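PDB 1ZCE: hypothetical protein Atu2648 from Agrobacterium tumefaciens str. C58, which is of unknown function but folds as an EVE domain, related to PUA and ASCH domains, which suggests that it binds RNA or modified nucleic acid. Local coordinates for residues 6-11 and 121-126; 18-23 and 88-93; 26-31 and 70-75; 50-55 and 63-68; 92-97 and 132-137. All blocks are in the same frame, centred on the assembly; numbering follows the deposited sequence.

Contact 1. Residues 6-11 and 121-126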
# COMPACT_ATOMS: atom_id res chain seq x y z
N LEU A 6 -2.85 0.29 2.07
CA LEU A 6 -2.40 -0.83 1.25
C LEU A 6 -2.40 -0.38 -0.21
O LEU A 6 -3.34 0.26 -0.67
CB LEU A 6 -3.28 -2.08 1.43
CG LEU A 6 -2.87 -3.31 0.60
CD1 LEU A 6 -3.17 -4.60 1.36
CD2 LEU A 6 -3.59 -3.30 -0.75
N TYR A 7 -1.32 -0.71 -0.91
CA TYR A 7 -1.15 -0.34 -2.32
C TYR A 7 -0.99 -1.61 -3.14
O TYR A 7 -0.10 -2.42 -2.88
CB TYR A 7 0.10 0.52 -2.52
CG TYR A 7 0.25 1.66 -1.54
CD1 TYR A 7 0.67 1.42 -0.23
CD2 TYR A 7 -0.05 2.97 -1.91
CE1 TYR A 7 0.77 2.46 0.69
CE2 TYR A 7 0.05 4.01 -0.98
CZ TYR A 7 0.45 3.75 0.31
OH TYR A 7 0.52 4.76 1.25
N LYS A 8 -1.86 -1.79 -4.13
CA LYS A 8 -1.76 -2.94 -5.01
C LYS A 8 -0.82 -2.60 -6.16
O LYS A 8 -0.89 -1.50 -6.73
CB LYS A 8 -3.13 -3.31 -5.58
CG LYS A 8 -4.14 -3.80 -4.56
CD LYS A 8 -5.37 -4.37 -5.26
CE LYS A 8 -6.33 -5.02 -4.29
NZ LYS A 8 -7.49 -5.65 -4.99
N SER A 9 0.06 -3.53 -6.50
CA SER A 9 1.00 -3.31 -7.60
C SER A 9 1.22 -4.65 -8.30
O SER A 9 1.49 -5.66 -7.64
CB SER A 9 2.33 -2.78 -7.05
OG SER A 9 3.18 -2.33 -8.10
N GLU A 10 1.07 -4.67 -9.62
CA GLU A 10 1.27 -5.91 -10.38
C GLU A 10 2.77 -6.06 -10.58
O GLU A 10 3.40 -5.22 -11.21
CB GLU A 10 0.55 -5.82 -11.72
CG GLU A 10 -0.94 -5.62 -11.58
CD GLU A 10 -1.66 -5.60 -12.90
OE1 GLU A 10 -2.90 -5.44 -12.89
OE2 GLU A 10 -1.00 -5.73 -13.95
N PRO A 11 3.36 -7.14 -10.05
CA PRO A 11 4.80 -7.36 -10.18
C PRO A 11 5.39 -7.31 -11.59
O PRO A 11 6.55 -6.96 -11.76
CB PRO A 11 5.02 -8.71 -9.49
CG PRO A 11 3.71 -9.41 -9.67
CD PRO A 11 2.70 -8.31 -9.44
N SER A 121 -7.49 -0.02 -5.75
CA SER A 121 -6.04 -0.26 -5.82
C SER A 121 -5.25 0.34 -4.67
O SER A 121 -4.11 -0.05 -4.43
CB SER A 121 -5.48 0.25 -7.15
OG SER A 121 -5.48 1.66 -7.20
N VAL A 122 -5.83 1.32 -3.99
CA VAL A 122 -5.20 1.97 -2.84
C VAL A 122 -6.29 1.94 -1.78
O VAL A 122 -7.36 2.53 -1.95
CB VAL A 122 -4.79 3.42 -3.17
CG1 VAL A 122 -4.09 4.03 -1.97
CG2 VAL A 122 -3.88 3.43 -4.38
N GLN A 123 -6.01 1.24 -0.68
CA GLN A 123 -7.00 1.02 0.35
C GLN A 123 -6.63 1.35 1.78
O GLN A 123 -5.46 1.46 2.13
CB GLN A 123 -7.39 -0.47 0.34
CG GLN A 123 -7.59 -1.09 -1.03
CD GLN A 123 -7.69 -2.60 -1.00
OE1 GLN A 123 -8.14 -3.22 -1.97
NE2 GLN A 123 -7.27 -3.21 0.11
N PRO A 124 -7.65 1.54 2.63
CA PRO A 124 -7.36 1.84 4.03
C PRO A 124 -7.12 0.47 4.70
O PRO A 124 -7.56 -0.57 4.19
CB PRO A 124 -8.64 2.50 4.52
CG PRO A 124 -9.69 1.82 3.71
CD PRO A 124 -9.08 1.74 2.33
N VAL A 125 -6.42 0.50 5.82
CA VAL A 125 -6.14 -0.69 6.61
C VAL A 125 -6.29 -0.22 8.04
O VAL A 125 -5.67 0.76 8.43
CB VAL A 125 -4.68 -1.19 6.39
CG1 VAL A 125 -4.38 -2.36 7.32
CG2 VAL A 125 -4.47 -1.62 4.94
N THR A 126 -7.12 -0.89 8.84
CA THR A 126 -7.28 -0.46 10.22
C THR A 126 -5.98 -0.79 10.97
O THR A 126 -5.19 -1.62 10.52
CB THR A 126 -8.43 -1.19 10.94
OG1 THR A 126 -8.09 -2.56 11.13
CG2 THR A 126 -9.71 -1.08 10.12
O HOH W 1 -2.18 0.86 -6.40
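At one edge of the mixed sheet of this EVE domain, Leu-6 and Tyr-7 pair with Gln-123 and Val-122, where strand 122-125 runs antiparallel to strand 4-9. Leu-6 and Gln-123 form the hydrogen-bonded pair. Gln-123 N donates to Leu-6 O at 2.8 Å, whereas the return bond from Leu-6 N to Gln-123 O, 2.9 Å long, is bent to 142°. Further along, Lys-8 N reaches Ser-121 O at 2.9 Å in a nearly straight bond (172°). That same Ser-121 oxygen accepts a hydrogen bond from a water, which donates a second one to Lys-8 O at 2.7 Å and so bridges the strands where the ladder runs out. Between these bonds lies the non-hydrogen-bonded pair, with Tyr-7 CD2 4.2 Å from Val-122 CG1. Trp-29 meets the Tyr-7 ring edge-to-face here, and Ala-37 and Met-41 of helix 35-42 pack on Val-122. On the other face the side chains of Leu-6 and Gln-123 lie next to each other and point the same way, against Leu-114 of helix 113-116. Val-125 joins from further along its segment: its CG2, anti to the carbonyl carbon, meets Leu-6 CB at 3.7 Å.

Contact 2. Residues 18-23 and 88-93; sequences MQKAKG and IRAVCD
Gln-19, Lys-20 and Ala-90 carry most of this contact, in which helix 16-22 lies across strand 84-99. Lys-20 lays its aliphatic part over the strand, with CG 3.9 Å from Ala-90 CB. A bend at chi3 (-66°) then places CE, and NZ ends 2.8 Å from Asp-93 OD1 in a salt bridge. The ammonium meets that oxygen on its syn side, 34° out of the carboxylate plane, and Trp-16 NE1 donates to the same oxygen. Gln-19 turns inward. Its NE2 makes a weak bond to Ile-88 O at 3.2 Å, while OE1 accepts from Trp-14 NE1, which fixes the way round of the amide. One water knits the two segments together with four bonds: it donates to Gln-19 O (2.7 Å) and Gly-23 O (2.8 Å), and accepts from Ala-90 N (2.9 Å) and from Gln-19 NE2. The backbone N-H of Ala-90, which faces the helix, is thus satisfied through the solvent molecule. With short axes 6.8 Å apart and running at 97° to each other, this is a helix laid crosswise on a sheet strand, just before the classic beta bulge that Val-91 and Cys-92 form opposite Ile-64.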
# COMPACT_ATOMS: atom_id res chain seq x y z
N MSE A 18 11.68 -3.65 -7.54
CA MSE A 18 11.86 -2.37 -8.22
C MSE A 18 11.60 -1.22 -7.25
O MSE A 18 12.28 -0.20 -7.28
CB MSE A 18 10.91 -2.27 -9.42
CG MSE A 18 11.21 -3.28 -10.51
SE MSE A 18 9.87 -3.28 -11.90
CE MSE A 18 10.75 -2.14 -13.18
N GLN A 19 10.61 -1.40 -6.38
CA GLN A 19 10.27 -0.39 -5.39
C GLN A 19 11.47 -0.17 -4.47
O GLN A 19 11.88 0.97 -4.23
CB GLN A 19 9.04 -0.81 -4.59
CG GLN A 19 8.58 0.21 -3.56
CD GLN A 19 8.19 1.53 -4.20
OE1 GLN A 19 7.31 1.58 -5.06
NE2 GLN A 19 8.84 2.61 -3.78
N LYS A 20 12.05 -1.25 -3.96
CA LYS A 20 13.20 -1.13 -3.07
C LYS A 20 14.39 -0.48 -3.78
O LYS A 20 15.14 0.28 -3.16
CB LYS A 20 13.61 -2.50 -2.52
CG LYS A 20 12.61 -3.08 -1.53
CD LYS A 20 13.15 -4.32 -0.84
CE LYS A 20 13.32 -5.48 -1.81
NZ LYS A 20 13.74 -6.71 -1.09
N ALA A 21 14.55 -0.77 -5.07
CA ALA A 21 15.65 -0.21 -5.84
C ALA A 21 15.58 1.31 -5.94
O ALA A 21 16.61 1.97 -6.11
CB ALA A 21 15.66 -0.82 -7.24
N LYS A 22 14.38 1.88 -5.82
CA LYS A 22 14.23 3.33 -5.88
C LYS A 22 14.80 3.98 -4.63
O LYS A 22 15.13 5.17 -4.63
CB LYS A 22 12.76 3.71 -6.04
CG LYS A 22 12.19 3.43 -7.42
CD LYS A 22 13.02 4.08 -8.53
CE LYS A 22 13.06 5.60 -8.42
NZ LYS A 22 11.74 6.24 -8.70
N GLY A 23 14.89 3.21 -3.55
CA GLY A 23 15.44 3.74 -2.32
C GLY A 23 14.68 4.93 -1.75
O GLY A 23 13.47 5.06 -1.95
N ILE A 88 5.68 7.01 -2.75
CA ILE A 88 5.94 6.10 -1.64
C ILE A 88 7.34 5.52 -1.76
O ILE A 88 7.92 5.50 -2.85
CB ILE A 88 4.92 4.93 -1.58
CG1 ILE A 88 4.98 4.09 -2.87
CG2 ILE A 88 3.51 5.46 -1.35
CD1 ILE A 88 4.14 2.82 -2.82
N ARG A 89 7.88 5.05 -0.65
CA ARG A 89 9.21 4.44 -0.65
C ARG A 89 9.24 3.24 0.29
O ARG A 89 8.46 3.16 1.24
CB ARG A 89 10.28 5.45 -0.25
CG ARG A 89 10.14 6.04 1.14
CD ARG A 89 11.18 7.14 1.33
NE ARG A 89 10.97 7.93 2.53
CZ ARG A 89 11.61 9.07 2.79
NH1 ARG A 89 11.36 9.73 3.91
NH2 ARG A 89 12.49 9.54 1.92
N ALA A 90 10.16 2.32 0.03
CA ALA A 90 10.28 1.13 0.85
C ALA A 90 10.76 1.43 2.26
O ALA A 90 11.56 2.34 2.48
CB ALA A 90 11.23 0.15 0.18
N VAL A 91 10.24 0.67 3.22
CA VAL A 91 10.64 0.79 4.61
C VAL A 91 11.35 -0.51 4.98
O VAL A 91 12.48 -0.49 5.47
CB VAL A 91 9.42 1.01 5.55
CG1 VAL A 91 9.88 0.98 7.00
CG2 VAL A 91 8.76 2.34 5.25
N CYS A 92 10.69 -1.64 4.73
CA CYS A 92 11.29 -2.94 5.02
C CYS A 92 10.49 -4.06 4.36
O CYS A 92 9.34 -3.88 3.98
CB CYS A 92 11.33 -3.18 6.53
SG CYS A 92 9.71 -3.31 7.32
N ASP A 93 11.12 -5.21 4.20
CA ASP A 93 10.45 -6.35 3.60
C ASP A 93 9.55 -6.97 4.65
O ASP A 93 9.71 -6.71 5.84
CB ASP A 93 11.46 -7.42 3.16
CG ASP A 93 12.54 -6.87 2.26
OD1 ASP A 93 12.21 -6.27 1.22
OD2 ASP A 93 13.73 -7.04 2.60
O HOH W 2 11.61 2.99 -2.39

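Contact 3. Residues 26-31 and 70-75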
# COMPACT_ATOMS: atom_id res chain seq x y z
N GLY A 26 12.10 7.16 -3.61
CA GLY A 26 10.71 6.77 -3.70
C GLY A 26 10.22 6.62 -5.12
O GLY A 26 10.99 6.69 -6.08
N GLU A 27 8.91 6.42 -5.25
CA GLU A 27 8.27 6.25 -6.54
C GLU A 27 6.92 6.96 -6.57
O GLU A 27 6.11 6.80 -5.66
CB GLU A 27 8.06 4.76 -6.82
CG GLU A 27 7.34 4.44 -8.12
CD GLU A 27 8.21 4.66 -9.34
OE1 GLU A 27 7.71 4.49 -10.47
OE2 GLU A 27 9.40 4.99 -9.17
N GLU A 28 6.70 7.76 -7.61
CA GLU A 28 5.43 8.47 -7.77
C GLU A 28 4.39 7.39 -8.06
O GLU A 28 4.59 6.56 -8.95
CB GLU A 28 5.52 9.45 -8.94
CG GLU A 28 4.28 10.31 -9.08
CD GLU A 28 4.28 11.16 -10.35
OE1 GLU A 28 3.34 11.95 -10.52
OE2 GLU A 28 5.22 11.03 -11.16
N TRP A 29 3.29 7.40 -7.32
CA TRP A 29 2.26 6.38 -7.52
C TRP A 29 1.27 6.76 -8.61
O TRP A 29 0.09 7.01 -8.36
CB TRP A 29 1.53 6.09 -6.20
CG TRP A 29 1.11 4.67 -6.10
CD1 TRP A 29 -0.17 4.20 -5.99
CD2 TRP A 29 1.96 3.52 -6.15
NE1 TRP A 29 -0.17 2.82 -5.98
CE2 TRP A 29 1.13 2.38 -6.08
CE3 TRP A 29 3.34 3.35 -6.26
CZ2 TRP A 29 1.64 1.08 -6.11
CZ3 TRP A 29 3.85 2.05 -6.29
CH2 TRP A 29 3.00 0.93 -6.22
N THR A 30 1.77 6.77 -9.84
CA THR A 30 1.00 7.15 -11.02
C THR A 30 0.04 6.08 -11.53
O THR A 30 0.10 4.93 -11.12
CB THR A 30 1.94 7.49 -12.18
OG1 THR A 30 2.72 6.34 -12.51
CG2 THR A 30 2.88 8.61 -11.79
N GLY A 31 -0.85 6.49 -12.43
CA GLY A 31 -1.78 5.56 -13.03
C GLY A 31 -3.09 5.28 -12.33
O GLY A 31 -3.92 4.54 -12.87
N LEU A 70 3.33 14.18 -0.39
CA LEU A 70 1.89 14.36 -0.30
C LEU A 70 1.27 14.42 -1.70
O LEU A 70 1.97 14.65 -2.68
CB LEU A 70 1.56 15.64 0.46
CG LEU A 70 1.96 15.69 1.94
CD1 LEU A 70 1.69 17.08 2.50
CD2 LEU A 70 1.18 14.64 2.71
N SER A 71 -0.04 14.21 -1.77
CA SER A 71 -0.75 14.24 -3.04
C SER A 71 -0.39 15.44 -3.90
O SER A 71 -0.43 16.58 -3.45
CB SER A 71 -2.26 14.25 -2.80
OG SER A 71 -2.70 13.00 -2.29
N HIS A 72 -0.06 15.16 -5.16
CA HIS A 72 0.29 16.20 -6.12
C HIS A 72 -0.17 15.71 -7.49
O HIS A 72 -0.43 14.53 -7.68
CB HIS A 72 1.81 16.42 -6.12
CG HIS A 72 2.58 15.22 -6.56
ND1 HIS A 72 3.12 14.30 -5.68
CD2 HIS A 72 2.86 14.75 -7.80
CE1 HIS A 72 3.69 13.33 -6.35
NE2 HIS A 72 3.55 13.57 -7.65
N PRO A 73 -0.27 16.62 -8.47
CA PRO A 73 -0.70 16.20 -9.80
C PRO A 73 0.07 14.99 -10.33
O PRO A 73 1.30 14.92 -10.22
CB PRO A 73 -0.48 17.45 -10.65
CG PRO A 73 -0.79 18.54 -9.69
CD PRO A 73 -0.09 18.09 -8.42
N ASP A 74 -0.65 14.02 -10.88
CA ASP A 74 -0.05 12.81 -11.45
C ASP A 74 0.67 13.20 -12.74
O ASP A 74 0.04 13.63 -13.70
CB ASP A 74 -1.16 11.80 -11.75
CG ASP A 74 -0.64 10.47 -12.26
OD1 ASP A 74 0.47 10.43 -12.83
OD2 ASP A 74 -1.35 9.45 -12.10
N SER A 75 1.99 13.04 -12.77
CA SER A 75 2.79 13.41 -13.93
C SER A 75 2.38 12.71 -15.22
O SER A 75 2.78 13.13 -16.31
CB SER A 75 4.27 13.13 -13.67
OG SER A 75 4.52 11.74 -13.63
O HOH W 3 -2.09 8.08 -9.74
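Glu-28 reaches across to Ser-75 and His-72, and its carboxylate accepts from three donors. This surface contact ties the chain at and after the short edge strand 27-28 to the end of strand 60-73, with strand 84-99 between them in the sheet. Glu-28 CG stands anti to the backbone N (chi1 -175°) and the chain is extended beyond. Ser-75 grips both oxygens: its N donates to Glu-28 OE1 at 2.8 Å in an almost perfectly straight bond (178°), and its OG donates to Glu-28 OE2 at 2.7 Å. Both arrive on syn sides, somewhat out of the carboxylate plane, in a two-point grip that fixes the rotation of the acid. The third donor, His-72 NE2, makes a weak bond to Glu-28 OE1 at 3.3 Å, with the oxygen at the ring edge. His-72 ND1 donates to Leu-70 O at 3.2 Å. Asp-74 is just as well supplied. Gly-31 N meets the syn lone pair of Asp-74 OD2 at 3.0 Å, a water bridges this oxygen to Trp-29 O, and Arg-33 forms a salt bridge with it. Asp-74 OD1 accepts from Thr-76 OG1. Glu-28 OE1 and Asp-74 OD1 are only 4.0 Å apart and would repel each other. His-72 might be an imidazolium, though one of its bonds is weak; with Arg-33 it would then partly offset the charges.

Contact 4. Residues 50-55 and 63-68; sequences GFFYHS and GIVEVC
Gly-50 and Val-65 begin the tight part of this hairpin, where strands 49-54 and 60-73 run antiparallel. Val-65 N donates to Gly-50 O at 2.9 Å and Gly-50 N returns a bond to Val-65 O at 3.0 Å. The Gly-50 oxygen also receives a CA-H...O contact from Ile-64 CA at 3.2 Å. Two residues on, Phe-52 N bonds to Gly-63 O at 2.9 Å, approaching from above the carbonyl plane, 38° out of it. Gly-50 and Gly-63 leave their side of the sheet to their partners: Val-65 CG2 comes within 3.6 Å of Gly-50 O, and Phe-52 CB within 3.7 Å of Gly-63 O. Val-65 CG1 lies 4.0 Å from Phe-52 CD2. Phe-52 has CG anti to its backbone N (chi1 -170°), and its ring leads off toward Trp-16 and Trp-29. On the other face the edge of the Phe-51 ring meets Ile-64, CD1 to CG1 4.3 Å, under Tyr-130 and Cys-134 of helix 127-136. The segments overlap over these three pairs, and their far ends run on past each other. There the partly exposed Glu-66 marks the solvent side, in a salt bridge with Arg-89. On its other edge strand 49-54 pairs with strand 4-9, Tyr-53 with Tyr-7 and Ser-9. With short axes 127° apart, this is a strongly twisted beta hairpin at the centre of the EVE-domain sheet, with buried aromatic rings on both faces.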
# COMPACT_ATOMS: atom_id res chain seq x y z
N GLY A 50 2.20 1.60 5.03
CA GLY A 50 1.25 0.78 4.31
C GLY A 50 1.87 -0.48 3.75
O GLY A 50 3.09 -0.67 3.78
N PHE A 51 1.01 -1.35 3.23
CA PHE A 51 1.45 -2.61 2.65
C PHE A 51 1.63 -2.51 1.15
O PHE A 51 0.85 -1.85 0.46
CB PHE A 51 0.44 -3.72 2.93
CG PHE A 51 0.30 -4.09 4.38
CD1 PHE A 51 1.43 -4.31 5.16
CD2 PHE A 51 -0.95 -4.26 4.95
CE1 PHE A 51 1.31 -4.70 6.49
CE2 PHE A 51 -1.08 -4.65 6.27
CZ PHE A 51 0.05 -4.87 7.05
N PHE A 52 2.68 -3.16 0.66
CA PHE A 52 2.93 -3.23 -0.77
C PHE A 52 2.44 -4.65 -1.07
O PHE A 52 3.01 -5.63 -0.58
CB PHE A 52 4.43 -3.07 -1.06
CG PHE A 52 4.76 -2.90 -2.52
CD1 PHE A 52 4.85 -4.00 -3.37
CD2 PHE A 52 5.00 -1.63 -3.05
CE1 PHE A 52 5.19 -3.85 -4.72
CE2 PHE A 52 5.34 -1.46 -4.40
CZ PHE A 52 5.44 -2.57 -5.24
N TYR A 53 1.38 -4.73 -1.85
CA TYR A 53 0.74 -6.00 -2.19
C TYR A 53 0.83 -6.31 -3.67
O TYR A 53 0.46 -5.48 -4.50
CB TYR A 53 -0.73 -5.94 -1.76
CG TYR A 53 -1.58 -7.13 -2.17
CD1 TYR A 53 -2.31 -7.12 -3.35
CD2 TYR A 53 -1.65 -8.25 -1.35
CE1 TYR A 53 -3.11 -8.21 -3.72
CE2 TYR A 53 -2.44 -9.34 -1.71
CZ TYR A 53 -3.16 -9.32 -2.89
OH TYR A 53 -3.93 -10.40 -3.22
N HIS A 54 1.34 -7.49 -3.99
CA HIS A 54 1.45 -7.90 -5.38
C HIS A 54 0.09 -8.41 -5.85
O HIS A 54 -0.43 -9.41 -5.35
CB HIS A 54 2.51 -8.99 -5.55
CG HIS A 54 3.91 -8.46 -5.65
ND1 HIS A 54 5.02 -9.27 -5.54
CD2 HIS A 54 4.38 -7.21 -5.88
CE1 HIS A 54 6.11 -8.55 -5.69
NE2 HIS A 54 5.75 -7.29 -5.90
N SER A 55 -0.49 -7.70 -6.82
CA SER A 55 -1.79 -8.05 -7.36
C SER A 55 -1.66 -8.68 -8.74
O SER A 55 -0.64 -8.51 -9.41
CB SER A 55 -2.68 -6.80 -7.42
OG SER A 55 -2.05 -5.80 -8.19
N GLY A 63 5.88 -6.32 1.44
CA GLY A 63 6.68 -5.30 2.08
C GLY A 63 5.89 -4.17 2.67
O GLY A 63 4.67 -4.09 2.51
N ILE A 64 6.59 -3.30 3.39
CA ILE A 64 5.98 -2.14 4.00
C ILE A 64 6.61 -0.90 3.38
O ILE A 64 7.83 -0.84 3.16
CB ILE A 64 6.22 -2.12 5.52
CG1 ILE A 64 5.47 -3.30 6.16
CG2 ILE A 64 5.75 -0.79 6.12
CD1 ILE A 64 5.61 -3.39 7.68
N VAL A 65 5.77 0.08 3.08
CA VAL A 65 6.22 1.33 2.49
C VAL A 65 5.74 2.50 3.34
O VAL A 65 4.99 2.33 4.29
CB VAL A 65 5.64 1.54 1.06
CG1 VAL A 65 6.20 0.48 0.12
CG2 VAL A 65 4.12 1.47 1.10
N GLU A 66 6.21 3.69 2.98
CA GLU A 66 5.81 4.90 3.67
C GLU A 66 5.63 6.00 2.63
O GLU A 66 6.26 5.99 1.57
CB GLU A 66 6.86 5.33 4.70
CG GLU A 66 8.19 5.77 4.11
CD GLU A 66 9.22 6.10 5.17
OE1 GLU A 66 10.36 6.43 4.81
OE2 GLU A 66 8.88 6.02 6.37
N VAL A 67 4.76 6.95 2.94
CA VAL A 67 4.50 8.07 2.06
C VAL A 67 5.66 9.06 2.19
O VAL A 67 6.01 9.45 3.30
CB VAL A 67 3.17 8.75 2.43
CG1 VAL A 67 2.99 10.02 1.62
CG2 VAL A 67 2.00 7.80 2.21
N CYS A 68 6.26 9.45 1.06
CA CYS A 68 7.36 10.41 1.12
C CYS A 68 7.06 11.71 0.37
O CYS A 68 7.91 12.60 0.29
CB CYS A 68 8.66 9.78 0.60
SG CYS A 68 8.58 8.99 -1.01

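Contact 5. Residues 92-97 and 132-137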
# COMPACT_ATOMS: atom_id res chain seq x y z
N CYS A 92 10.69 -1.64 4.73
CA CYS A 92 11.29 -2.94 5.02
C CYS A 92 10.49 -4.06 4.36
O CYS A 92 9.34 -3.88 3.98
CB CYS A 92 11.33 -3.18 6.53
SG CYS A 92 9.71 -3.31 7.32
N ASP A 93 11.12 -5.21 4.20
CA ASP A 93 10.45 -6.35 3.60
C ASP A 93 9.55 -6.97 4.65
O ASP A 93 9.71 -6.71 5.84
CB ASP A 93 11.46 -7.42 3.16
CG ASP A 93 12.54 -6.87 2.26
OD1 ASP A 93 12.21 -6.27 1.22
OD2 ASP A 93 13.73 -7.04 2.60
N MSE A 94 8.59 -7.76 4.21
CA MSE A 94 7.74 -8.48 5.14
C MSE A 94 8.53 -9.78 5.24
O MSE A 94 8.67 -10.50 4.26
CB MSE A 94 6.36 -8.74 4.54
CG MSE A 94 5.41 -9.47 5.48
SE MSE A 94 5.02 -8.47 7.08
CE MSE A 94 3.65 -7.32 6.36
N PRO A 95 9.08 -10.09 6.43
CA PRO A 95 9.86 -11.31 6.65
C PRO A 95 9.29 -12.54 5.95
O PRO A 95 9.99 -13.23 5.21
CB PRO A 95 9.88 -11.44 8.16
CG PRO A 95 9.97 -10.00 8.58
CD PRO A 95 8.96 -9.32 7.69
N GLN A 96 8.02 -12.82 6.21
CA GLN A 96 7.33 -13.94 5.58
C GLN A 96 6.10 -13.37 4.89
O GLN A 96 5.07 -13.15 5.52
CB GLN A 96 6.90 -14.98 6.63
CG GLN A 96 8.06 -15.73 7.29
CD GLN A 96 8.75 -14.91 8.37
OE1 GLN A 96 8.11 -14.47 9.32
NE2 GLN A 96 10.05 -14.72 8.21
N PRO A 97 6.21 -13.09 3.58
CA PRO A 97 5.10 -12.53 2.81
C PRO A 97 3.77 -13.21 3.13
O PRO A 97 3.69 -14.44 3.19
CB PRO A 97 5.55 -12.74 1.37
CG PRO A 97 7.03 -12.51 1.47
CD PRO A 97 7.39 -13.31 2.72
N GLU A 132 -2.08 -7.20 12.73
CA GLU A 132 -2.31 -8.63 12.55
C GLU A 132 -1.58 -9.17 11.31
O GLU A 132 -0.93 -10.21 11.38
CB GLU A 132 -3.81 -8.92 12.46
CG GLU A 132 -4.18 -10.38 12.24
CD GLU A 132 -3.83 -11.30 13.40
OE1 GLU A 132 -4.08 -12.51 13.28
OE2 GLU A 132 -3.31 -10.82 14.43
N VAL A 133 -1.69 -8.47 10.19
CA VAL A 133 -1.00 -8.90 8.98
C VAL A 133 0.51 -8.88 9.24
O VAL A 133 1.23 -9.78 8.82
CB VAL A 133 -1.36 -8.01 7.76
CG1 VAL A 133 -0.46 -8.31 6.57
CG2 VAL A 133 -2.82 -8.25 7.37
N CYS A 134 0.99 -7.84 9.93
CA CYS A 134 2.41 -7.77 10.24
C CYS A 134 2.85 -8.96 11.09
O CYS A 134 3.90 -9.56 10.81
CB CYS A 134 2.74 -6.46 10.96
SG CYS A 134 2.85 -5.03 9.85
N ARG A 135 2.07 -9.31 12.10
CA ARG A 135 2.40 -10.46 12.95
C ARG A 135 2.46 -11.73 12.10
O ARG A 135 3.38 -12.54 12.23
CB ARG A 135 1.36 -10.66 14.06
CG ARG A 135 1.59 -9.84 15.32
CD ARG A 135 0.63 -10.30 16.41
NE ARG A 135 -0.75 -9.98 16.08
CZ ARG A 135 -1.32 -8.80 16.32
NH1 ARG A 135 -2.58 -8.59 15.98
NH2 ARG A 135 -0.63 -7.83 16.91
N MSE A 136 1.47 -11.91 11.24
CA MSE A 136 1.42 -13.07 10.37
C MSE A 136 2.67 -13.09 9.50
O MSE A 136 3.18 -14.16 9.17
CB MSE A 136 0.19 -13.01 9.47
CG MSE A 136 -1.14 -13.12 10.20
SE MSE A 136 -2.60 -12.68 9.02
CE MSE A 136 -2.61 -14.28 7.95
N GLY A 137 3.15 -11.91 9.15
CA GLY A 137 4.32 -11.78 8.31
C GLY A 137 5.65 -11.75 9.04
O GLY A 137 6.69 -11.51 8.42
O HOH W 4 3.14 -15.25 6.32
O HOH W 5 5.55 -15.46 10.10
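Val-133 is the first residue of its segment to meet selenomethionine Met-94, CG1 to CE 4.2 Å, near the end of helix 127-136. The Met-94 chain bends at chi2 (62°) and again at chi3 (82°), and the second bend sets its methyl against the helix. One residue on, Cys-134 receives the same methyl, its SG 4.3 Å from Met-94 CE. Phe-51 packs against all three side chains, so this corner belongs to the apolar core under the sheet. Met-136 takes part through its backbone: a water donates to Met-136 O at 2.9 Å and also to Gln-96 OE1, linking the last turn of the helix to the exposed Gln-96. Gly-137, the first residue to leave the helix, is the centre of the contact. Its bare CA lies 3.6 Å from the selenium of Met-94 and makes a CA-H...O contact of 3.2 Å with Gln-96 O. Gly-137 O is approached by Gln-96 and Pro-95. Gln-96 N donates to Gly-137 O at 2.9 Å in a fairly straight bond (164°), from well above the carbonyl plane, and Pro-95 CB comes within 3.2 Å of the same oxygen. The chain turns its corner at Pro-95 and Gln-96, and the helix end meets it there. This is the C-terminal end of a helix, fastened through the following Gly-137 to a corner in a long sheet strand of the EVE domain.

Overall arrangement
All five contacts belong to one mixed sheet and the helices and loops on it. Contacts 1 and 4 both lie near the centre of the chain, about 7 Å apart between centres, and strand 4-9 of contact 1 pairs directly with strand 49-54; contact 2 is about 8 Å from contact 4. Contacts 3 and 5 lie on opposite sides of the chain's centre, about 26 Å apart between centres. Contacts 2 and 5 share Cys-92 and Asp-93 on strand 84-99. Along the chain, contact 1 spans contacts 2, 3 and 4, each of these within the one before, whereas contact 5 crosses contact 1. With strand 4-9 pairing with strand 122-125 at one edge, early and late sequence close a single compact domain.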